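Local structure of 303aa long hypothetical esterase (Sulfolobus tokodaii, 3AIN) at residues Leu148-Val151 with Glu156-Asn159. The protein is a thermostable carboxylesterase of the hormone-sensitive lipase-like group that hydrolyses carboxylic ester bonds, probably through the serine-based mechanism of alpha/beta hydrolases. The protein carries 1 engineered substitution. Numbering follows the deposited sequence.
Sequences LKWV and EKFN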
ATOM      1  N   LEU A 148     -26.276   2.971   4.693  1.00 12.22           N
ATOM      2  CA  LEU A 148     -25.823   2.195   3.562  1.00 12.99           C
ATOM      3  C   LEU A 148     -26.987   1.705   2.705  1.00 13.21           C
ATOM      4  O   LEU A 148     -26.967   1.798   1.574  1.00 14.40           O
ATOM      5  CB  LEU A 148     -24.988   1.017   4.020  1.00 20.00           C
ATOM      6  CG  LEU A 148     -24.410   0.056   3.001  1.00 20.00           C
ATOM      7  CD1 LEU A 148     -25.492  -0.782   2.535  1.00 20.00           C
ATOM      8  CD2 LEU A 148     -23.790   0.742   1.855  1.00 20.00           C
ATOM      9  N   LYS A 149     -27.979   1.152   3.350  1.00 15.16           N
ATOM     10  CA  LYS A 149     -29.120   0.614   2.642  1.00 17.34           C
ATOM     11  C   LYS A 149     -29.814   1.711   1.844  1.00 16.07           C
ATOM     12  O   LYS A 149     -30.161   1.520   0.769  1.00 17.17           O
ATOM     13  CB  LYS A 149     -30.100  -0.042   3.605  1.00 19.80           C
ATOM     14  CG  LYS A 149     -31.375  -0.557   3.008  1.00 23.32           C
ATOM     15  CD  LYS A 149     -32.227  -1.225   4.115  1.00 30.42           C
ATOM     16  CE  LYS A 149     -32.892  -0.236   5.131  1.00 48.35           C
ATOM     17  NZ  LYS A 149     -32.410  -0.068   6.598  1.00 31.51           N
ATOM     18  N   TRP A 150     -30.004   2.860   2.450  1.00 15.92           N
ATOM     19  CA  TRP A 150     -30.570   3.966   1.716  1.00 15.58           C
ATOM     20  C   TRP A 150     -29.691   4.357   0.528  1.00 17.68           C
ATOM     21  O   TRP A 150     -30.172   4.597  -0.542  1.00 17.88           O
ATOM     22  CB  TRP A 150     -30.830   5.169   2.633  1.00 16.68           C
ATOM     23  CG  TRP A 150     -31.519   6.332   1.969  1.00 16.63           C
ATOM     24  CD1 TRP A 150     -32.853   6.580   1.939  1.00 18.27           C
ATOM     25  CD2 TRP A 150     -30.906   7.403   1.255  1.00 15.84           C
ATOM     26  NE1 TRP A 150     -33.109   7.731   1.248  1.00 15.90           N
ATOM     27  CE2 TRP A 150     -31.930   8.241   0.800  1.00 14.85           C
ATOM     28  CE3 TRP A 150     -29.608   7.699   0.903  1.00 16.20           C
ATOM     29  CZ2 TRP A 150     -31.673   9.356   0.068  1.00 18.18           C
ATOM     30  CZ3 TRP A 150     -29.368   8.803   0.186  1.00 18.15           C
ATOM     31  CH2 TRP A 150     -30.385   9.634  -0.213  1.00 22.88           C
ATOM     32  N   VAL A 151     -28.381   4.452   0.749  1.00 14.42           N
ATOM     33  CA  VAL A 151     -27.531   4.793  -0.392  1.00 14.16           C
ATOM     34  C   VAL A 151     -27.621   3.752  -1.514  1.00 12.96           C
ATOM     35  O   VAL A 151     -27.674   4.098  -2.693  1.00 15.99           O
ATOM     36  CB  VAL A 151     -26.041   5.024   0.020  1.00 14.17           C
ATOM     37  CG1 VAL A 151     -25.176   5.194  -1.221  1.00 15.80           C
ATOM     38  CG2 VAL A 151     -25.949   6.288   0.867  1.00 12.85           C
ATOM     39  N   GLU A 156     -28.866   6.005  -7.825  1.00 18.15           N
ATOM     40  CA  GLU A 156     -29.072   6.782  -9.041  1.00 18.22           C
ATOM     41  C   GLU A 156     -29.076   8.290  -8.787  1.00 15.76           C
ATOM     42  O   GLU A 156     -28.712   9.064  -9.674  1.00 18.68           O
ATOM     43  CB  GLU A 156     -30.370   6.333  -9.762  1.00 17.23           C
ATOM     44  CG  GLU A 156     -30.367   4.852 -10.222  1.00 19.09           C
ATOM     45  CD  GLU A 156     -29.338   4.532 -11.325  1.00 26.11           C
ATOM     46  OE1 GLU A 156     -29.155   3.338 -11.627  1.00 36.13           O
ATOM     47  OE2 GLU A 156     -28.822   5.458 -11.982  1.00 31.00           O
ATOM     48  N   LYS A 157     -29.373   8.703  -7.554  1.00 17.54           N
ATOM     49  CA  LYS A 157     -29.329  10.127  -7.174  1.00 18.48           C
ATOM     50  C   LYS A 157     -27.920  10.690  -7.369  1.00 20.16           C
ATOM     51  O   LYS A 157     -27.728  11.900  -7.494  1.00 21.41           O
ATOM     52  CB  LYS A 157     -29.725  10.330  -5.708  1.00 20.93           C
ATOM     53  CG  LYS A 157     -31.183  10.058  -5.380  1.00 21.76           C
ATOM     54  CD  LYS A 157     -31.398  10.265  -3.887  1.00 27.39           C
ATOM     55  CE  LYS A 157     -32.641  11.071  -3.612  1.00 45.23           C
ATOM     56  NZ  LYS A 157     -32.366  12.515  -3.748  1.00 31.66           N
ATOM     57  N   PHE A 158     -26.944   9.806  -7.216  1.00 20.33           N
ATOM     58  CA  PHE A 158     -25.535  10.176  -7.259  1.00 20.37           C
ATOM     59  C   PHE A 158     -24.862   9.727  -8.565  1.00 22.48           C
ATOM     60  O   PHE A 158     -23.618   9.728  -8.688  1.00 21.29           O
ATOM     61  CB  PHE A 158     -24.835   9.559  -6.035  1.00 19.18           C
ATOM     62  CG  PHE A 158     -25.564   9.794  -4.743  1.00 19.92           C
ATOM     63  CD1 PHE A 158     -26.196   8.743  -4.089  1.00 22.01           C
ATOM     64  CD2 PHE A 158     -25.724  11.081  -4.248  1.00 20.92           C
ATOM     65  CE1 PHE A 158     -26.998   8.979  -2.988  1.00 16.60           C
ATOM     66  CE2 PHE A 158     -26.535  11.325  -3.141  1.00 23.49           C
ATOM     67  CZ  PHE A 158     -27.092  10.261  -2.455  1.00 17.97           C
ATOM     68  N   ASN A 159     -25.675   9.283  -9.523  1.00 21.61           N
ATOM     69  CA  ASN A 159     -25.176   8.601 -10.717  1.00 18.82           C
ATOM     70  C   ASN A 159     -24.201   7.472 -10.341  1.00 21.62           C
ATOM     71  O   ASN A 159     -23.200   7.269 -11.007  1.00 19.66           O
ATOM     72  CB  ASN A 159     -24.558   9.628 -11.692  1.00 21.05           C
ATOM     73  CG  ASN A 159     -24.475   9.127 -13.158  1.00 22.45           C
ATOM     74  OD1 ASN A 159     -23.821   9.763 -13.979  1.00 32.06           O
ATOM     75  ND2 ASN A 159     -24.997   7.942 -13.438  1.00 19.13           N
TER
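Trp150 and Phe158 meet rim to rim, CZ3 of the indole lying 3.8 Å from CZ of the phenyl ring, each atom near the plane of the other ring. The pair is thus an edge-to-edge contact of carbon rims and not a stack, the two ring planes being inclined by about 60°. The indole gets there because CG of Trp150 stands anti to the backbone N (chi1 -176°), with its six-membered ring leading toward 156-159. Phe158 answers from a 3-10 turn, its CB already aimed at the helix. Lys157 adds the third surface: CD of Lys157 comes obliquely to the indole, 3.9 Å from CH2 of Trp150, the chain bent at chi3 and chi4, while its CB lies 4.0 Å above the plane of the Phe158 ring, over the centre. In the alpha/beta hydrolase fold this is the end of a crossover connection: helix 139-153 runs out, and the chain turns through 156-159 on its way to strand 164-169 of the central sheet. A chain leaving a helix can be packed against it by side chains alone, and here no hydrogen bond joins the two segments. The turn itself is closed by a backbone bond from Asn159 N to Glu156 O (3.0 Å). Trp150 also packs on Ile68, Ile70 and Pro71 of strand 64-71, and Phe158 on Val81 and Tyr83 of strand 76-83, neighbouring antiparallel strands at one edge of the sheet. With an alanine at Trp150, the CZ rim of Phe158 and the methylenes of Lys157 would probably lose their shared partner, leaving a gap between the helix, the turn and strand 64-71.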